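Local coordinates for protein packaging enzyme P4 (Pseudomonas phage phi6, PDB 4BLO) that hydrolyses nucleoside triphosphates as a hexameric RecA-like ATPase of the phage and probably uses that energy to package viral RNA, at residues P142-R147 and L180-A185; R111-G116 and D224-M229. One frame throughout, in Å; residues are numbered along the deposited sequence.

Contact 1: residues P142-R147 and L180-A185; sequences PDVLIR and LGFNVA
Val144 pairs with Val184, and Leu145 with Ala185, where strand 144-147 runs parallel to strand 184-187, with CA atoms 4.8 Å apart at the first pair. These are neighbouring strands of the central sheet of a RecA-like P-loop ATPase. The chain links them through strand 161-163 and helix 167-179. Three main-chain bonds join the segments: Val144 N to Asn183 O, Ala185 N to Val144 O, and Ile146 N to Ala185 O. Asp143 N also approaches Asn183 O, but this bond is bent and weak, with an angle of 126° at the hydrogen. Asn183 O therefore takes two successive amides.

Ahead of strand 184-187, Gly181 closes helix 167-179 in a Schellman motif, and the chain then turns into the strand. Phe182 offers the edge of its ring to Asp143 CB, while its CD1 also meets Val144 CG2. The Phe182 ring stacks with His9 as well.

On the sheet face that carries Val144 and Val184, apolar side chains lie against helix 167-179. Ile146 CD1 reaches Val184 CG1 at 3.6 Å, and Val144 CB lies near Val184 CG2. On the other face, Ala185 CB rests against CB and CG of Pro142, each 3.7 Å away. Leu136 of helix 132-140 touches both Pro142 and Ala185.

The polar side chains meet at the start of the strands. Asp143 and Asn183 cross obliquely, with carboxylate and amide planes 31° apart. With CG anti to its own carbonyl carbon, Asp143 brings its carboxylate to Asn183. Asp143 OD2 accepts Asn183 N at 2.9 Å, and the donor comes from above the carboxylate plane, 49° out of it.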
loop_
_atom_site.group_PDB
_atom_site.type_symbol
_atom_site.label_atom_id
_atom_site.label_comp_id
_atom_site.label_asym_id
_atom_site.label_seq_id
_atom_site.Cartn_x
_atom_site.Cartn_y
_atom_site.Cartn_z
ATOM N N PRO L 142 12.028 15.405 -36.778
ATOM C CA PRO L 142 13.102 15.885 -35.872
ATOM C C PRO L 142 14.521 15.682 -36.399
ATOM O O PRO L 142 14.739 14.772 -37.187
ATOM C CB PRO L 142 12.897 15.074 -34.615
ATOM C CG PRO L 142 11.823 14.097 -34.962
ATOM C CD PRO L 142 11.391 14.166 -36.300
ATOM N N ASP L 143 15.475 16.525 -35.947
ATOM C CA ASP L 143 16.876 16.425 -36.356
ATOM C C ASP L 143 17.533 15.195 -35.715
ATOM O O ASP L 143 18.263 14.473 -36.387
ATOM C CB ASP L 143 17.685 17.698 -36.019
ATOM C CG ASP L 143 17.128 19.004 -36.557
ATOM O OD1 ASP L 143 16.349 18.968 -37.532
ATOM O OD2 ASP L 143 17.480 20.068 -36.004
ATOM N N VAL L 144 17.275 14.975 -34.419
ATOM C CA VAL L 144 17.795 13.847 -33.646
ATOM C C VAL L 144 16.594 13.080 -33.055
ATOM O O VAL L 144 15.755 13.676 -32.386
ATOM C CB VAL L 144 18.802 14.335 -32.555
ATOM C CG1 VAL L 144 19.285 13.178 -31.686
ATOM C CG2 VAL L 144 19.998 15.057 -33.184
ATOM N N LEU L 145 16.514 11.776 -33.314
ATOM C CA LEU L 145 15.441 10.930 -32.802
ATOM C C LEU L 145 15.986 9.956 -31.757
ATOM O O LEU L 145 16.660 8.983 -32.109
ATOM C CB LEU L 145 14.713 10.178 -33.947
ATOM C CG LEU L 145 13.696 9.074 -33.557
ATOM C CD1 LEU L 145 12.427 9.643 -32.936
ATOM C CD2 LEU L 145 13.363 8.210 -34.747
ATOM N N ILE L 146 15.702 10.239 -30.464
ATOM C CA ILE L 146 16.101 9.385 -29.350
ATOM C C ILE L 146 15.077 8.284 -29.255
ATOM O O ILE L 146 13.874 8.559 -29.159
ATOM C CB ILE L 146 16.262 10.152 -28.011
ATOM C CG1 ILE L 146 17.349 11.254 -28.102
ATOM C CG2 ILE L 146 16.511 9.175 -26.824
ATOM C CD1 ILE L 146 17.310 12.207 -26.957
ATOM N N ARG L 147 15.553 7.032 -29.332
ATOM C CA ARG L 147 14.680 5.870 -29.244
ATOM C C ARG L 147 14.932 5.158 -27.918
ATOM O O ARG L 147 16.070 4.778 -27.605
ATOM C CB ARG L 147 14.829 4.970 -30.459
ATOM C CG ARG L 147 14.016 5.479 -31.630
ATOM C CD ARG L 147 13.209 4.343 -32.251
ATOM N NE ARG L 147 11.760 4.483 -32.069
ATOM C CZ ARG L 147 10.880 3.484 -32.174
ATOM N NH1 ARG L 147 11.291 2.244 -32.406
ATOM N NH2 ARG L 147 9.585 3.713 -32.005
ATOM N N LEU L 180 22.679 23.231 -28.410
ATOM C CA LEU L 180 23.406 23.579 -29.635
ATOM C C LEU L 180 22.462 24.037 -30.756
ATOM O O LEU L 180 22.933 24.593 -31.748
ATOM C CB LEU L 180 24.259 22.397 -30.137
ATOM C CG LEU L 180 25.368 21.889 -29.218
ATOM C CD1 LEU L 180 25.933 20.583 -29.740
ATOM C CD2 LEU L 180 26.481 22.928 -29.035
ATOM N N GLY L 181 21.158 23.802 -30.600
ATOM C CA GLY L 181 20.158 24.222 -31.574
ATOM C C GLY L 181 19.443 23.113 -32.310
ATOM O O GLY L 181 18.518 23.399 -33.077
ATOM N N PHE L 182 19.835 21.845 -32.066
ATOM C CA PHE L 182 19.212 20.689 -32.699
ATOM C C PHE L 182 17.800 20.474 -32.226
ATOM O O PHE L 182 17.501 20.720 -31.060
ATOM C CB PHE L 182 20.019 19.404 -32.437
ATOM C CG PHE L 182 21.320 19.324 -33.186
ATOM C CD1 PHE L 182 21.346 18.961 -34.526
ATOM C CD2 PHE L 182 22.518 19.615 -32.555
ATOM C CE1 PHE L 182 22.554 18.897 -35.228
ATOM C CE2 PHE L 182 23.722 19.547 -33.247
ATOM C CZ PHE L 182 23.734 19.189 -34.582
ATOM N N ASN L 183 16.944 19.982 -33.123
ATOM C CA ASN L 183 15.562 19.632 -32.827
ATOM C C ASN L 183 15.547 18.186 -32.384
ATOM O O ASN L 183 15.563 17.263 -33.215
ATOM C CB ASN L 183 14.672 19.872 -34.037
ATOM C CG ASN L 183 14.496 21.325 -34.396
ATOM O OD1 ASN L 183 14.298 21.667 -35.561
ATOM N ND2 ASN L 183 14.522 22.207 -33.410
ATOM N N VAL L 184 15.588 17.996 -31.054
ATOM C CA VAL L 184 15.659 16.695 -30.394
ATOM C C VAL L 184 14.259 16.196 -30.055
ATOM O O VAL L 184 13.416 16.969 -29.591
ATOM C CB VAL L 184 16.570 16.755 -29.135
ATOM C CG1 VAL L 184 16.708 15.392 -28.480
ATOM C CG2 VAL L 184 17.951 17.299 -29.477
ATOM N N ALA L 185 14.024 14.885 -30.282
ATOM C CA ALA L 185 12.771 14.207 -29.966
ATOM C C ALA L 185 13.031 12.909 -29.239
ATOM O O ALA L 185 14.032 12.248 -29.518
ATOM C CB ALA L 185 11.988 13.943 -31.229
#

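Contact 2: residues R111-G116 and D224-M229; sequences RWPSEG and DCSVVM
Trp112 and Val228 cross at about a right angle, and Trp112 CH2 meets Val228 CG2 at 3.5 Å. The methyl approaches the indole obliquely. With CG anti to the backbone N (chi1 -175°), the Trp112 side chain leaves the loop so that its far end comes nearer to strand 226-231 than its base does. At the ring edge, in its plane, lies Ser226 O, 3.3 Å from Trp112 CZ3. Trp112 NE1 is bonded to Leu140 O, which ties the indole to the end of helix 132-140.

Pro113 follows a cis peptide bond. Its ring and the Val228 side chain slide past each other in opposite directions, with Pro113 CB and CG both touching Val228 CG2. That one methyl thus meets both the indole and the proline ring.

Ser226 OG gives its proton to Trp112 O at 2.6 Å. The hydroxyl oxygen stands anti to the Ser226 backbone N (chi1 -172°), which brings it to Trp112 O and against Pro113 CD. Thr122 of strand 120-126 touches both Pro113 and Val228.

The loop 111-116 joins the two strands of a small antiparallel hairpin, 109-110 and 117-118. Here it packs on an inner strand of the parallel core sheet of a RecA-like P-loop ATPase.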
loop_
_atom_site.group_PDB
_atom_site.type_symbol
_atom_site.label_atom_id
_atom_site.label_comp_id
_atom_site.label_asym_id
_atom_site.label_seq_id
_atom_site.Cartn_x
_atom_site.Cartn_y
_atom_site.Cartn_z
ATOM N N ARG L 111 11.673 27.610 -34.146
ATOM C CA ARG L 111 10.721 27.454 -35.249
ATOM C C ARG L 111 10.039 26.063 -35.192
ATOM O O ARG L 111 9.032 25.842 -35.878
ATOM C CB ARG L 111 11.421 27.646 -36.597
ATOM C CG ARG L 111 11.581 29.100 -37.001
ATOM C CD ARG L 111 12.303 29.244 -38.330
ATOM N NE ARG L 111 13.757 29.284 -38.160
ATOM C CZ ARG L 111 14.628 29.577 -39.123
ATOM N NH1 ARG L 111 14.203 29.853 -40.353
ATOM N NH2 ARG L 111 15.929 29.598 -38.866
ATOM N N TRP L 112 10.589 25.148 -34.364
ATOM C CA TRP L 112 10.145 23.772 -34.187
ATOM C C TRP L 112 9.895 23.480 -32.706
ATOM O O TRP L 112 10.696 23.927 -31.886
ATOM C CB TRP L 112 11.226 22.829 -34.745
ATOM C CG TRP L 112 10.886 21.364 -34.755
ATOM C CD1 TRP L 112 10.334 20.665 -35.785
ATOM C CD2 TRP L 112 11.155 20.405 -33.713
ATOM N NE1 TRP L 112 10.233 19.330 -35.453
ATOM C CE2 TRP L 112 10.720 19.145 -34.181
ATOM C CE3 TRP L 112 11.722 20.488 -32.433
ATOM C CZ2 TRP L 112 10.843 17.978 -33.418
ATOM C CZ3 TRP L 112 11.855 19.331 -31.684
ATOM C CH2 TRP L 112 11.423 18.095 -32.177
ATOM N N PRO L 113 8.838 22.721 -32.312
ATOM C CA PRO L 113 7.797 22.067 -33.142
ATOM C C PRO L 113 6.744 23.031 -33.704
ATOM O O PRO L 113 5.963 22.635 -34.574
ATOM C CB PRO L 113 7.159 21.070 -32.174
ATOM C CG PRO L 113 7.332 21.706 -30.813
ATOM C CD PRO L 113 8.644 22.448 -30.875
ATOM N N SER L 114 6.726 24.292 -33.225
ATOM C CA SER L 114 5.805 25.319 -33.707
ATOM C C SER L 114 6.515 26.671 -33.825
ATOM O O SER L 114 7.502 26.902 -33.133
ATOM C CB SER L 114 4.583 25.431 -32.807
ATOM O OG SER L 114 3.689 26.416 -33.305
ATOM N N GLU L 115 6.024 27.553 -34.722
ATOM C CA GLU L 115 6.639 28.855 -34.983
ATOM C C GLU L 115 6.598 29.775 -33.774
ATOM O O GLU L 115 5.533 30.007 -33.192
ATOM C CB GLU L 115 5.985 29.562 -36.185
ATOM C CG GLU L 115 6.736 29.381 -37.495
ATOM C CD GLU L 115 8.069 30.088 -37.675
ATOM O OE1 GLU L 115 8.448 30.909 -36.807
ATOM O OE2 GLU L 115 8.729 29.827 -38.707
ATOM N N GLY L 116 7.778 30.286 -33.430
ATOM C CA GLY L 116 7.995 31.231 -32.342
ATOM C C GLY L 116 7.872 30.650 -30.959
ATOM O O GLY L 116 7.751 31.405 -29.997
ATOM N N ASP L 224 18.035 26.518 -23.363
ATOM C CA ASP L 224 17.550 26.930 -24.689
ATOM C C ASP L 224 17.259 25.751 -25.637
ATOM O O ASP L 224 17.473 25.868 -26.853
ATOM C CB ASP L 224 18.531 27.911 -25.357
ATOM C CG ASP L 224 18.910 29.139 -24.554
ATOM O OD1 ASP L 224 18.059 29.623 -23.759
ATOM O OD2 ASP L 224 20.027 29.662 -24.770
ATOM N N CYS L 225 16.750 24.631 -25.077
ATOM C CA CYS L 225 16.404 23.411 -25.821
ATOM C C CYS L 225 14.937 23.428 -26.235
ATOM O O CYS L 225 14.078 23.904 -25.482
ATOM C CB CYS L 225 16.698 22.158 -24.998
ATOM S SG CYS L 225 18.398 22.018 -24.397
ATOM N N SER L 226 14.653 22.835 -27.394
ATOM C CA SER L 226 13.311 22.598 -27.910
ATOM C C SER L 226 13.192 21.082 -28.149
ATOM O O SER L 226 13.677 20.565 -29.163
ATOM C CB SER L 226 13.049 23.410 -29.171
ATOM O OG SER L 226 11.683 23.299 -29.536
ATOM N N VAL L 227 12.619 20.372 -27.166
ATOM C CA VAL L 227 12.467 18.923 -27.181
ATOM C C VAL L 227 10.981 18.523 -27.263
ATOM O O VAL L 227 10.129 19.144 -26.641
ATOM C CB VAL L 227 13.172 18.298 -25.933
ATOM C CG1 VAL L 227 13.021 16.769 -25.880
ATOM C CG2 VAL L 227 14.649 18.698 -25.858
ATOM N N VAL L 228 10.695 17.472 -28.045
ATOM C CA VAL L 228 9.385 16.832 -28.181
ATOM C C VAL L 228 9.497 15.428 -27.572
ATOM O O VAL L 228 10.261 14.610 -28.072
ATOM C CB VAL L 228 8.875 16.786 -29.658
ATOM C CG1 VAL L 228 7.674 15.829 -29.819
ATOM C CG2 VAL L 228 8.534 18.185 -30.161
ATOM N N MET L 229 8.753 15.156 -26.511
ATOM C CA MET L 229 8.742 13.833 -25.865
ATOM C C MET L 229 7.409 13.158 -26.093
ATOM O O MET L 229 6.375 13.780 -25.830
ATOM C CB MET L 229 9.021 13.931 -24.349
ATOM C CG MET L 229 10.378 14.490 -24.020
ATOM S SD MET L 229 10.905 14.082 -22.343
ATOM C CE MET L 229 9.645 14.869 -21.397
#

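Overall arrangement
Contacts 1 and 2 have centres 10 Å apart and share the central sheet, where strands 184-187 and 226-231 are neighbours. Val184 O and Val228 N, 3.2 Å apart, probably form a hydrogen bond between them. Trp112 also spans the two contacts. Its CB lies 3.4 Å from Asn183 OD1, and its CH2 lies 3.5 Å from Val184 O. Along the chain, both segments of contact 1 fall between those of contact 2. Neither contact touches the nucleotide. The side chain of Leu145 is about 10 Å from a bound ADP and about 9 Å from a calcium ion. The side chain of Val228 is about 11 Å from an ADP.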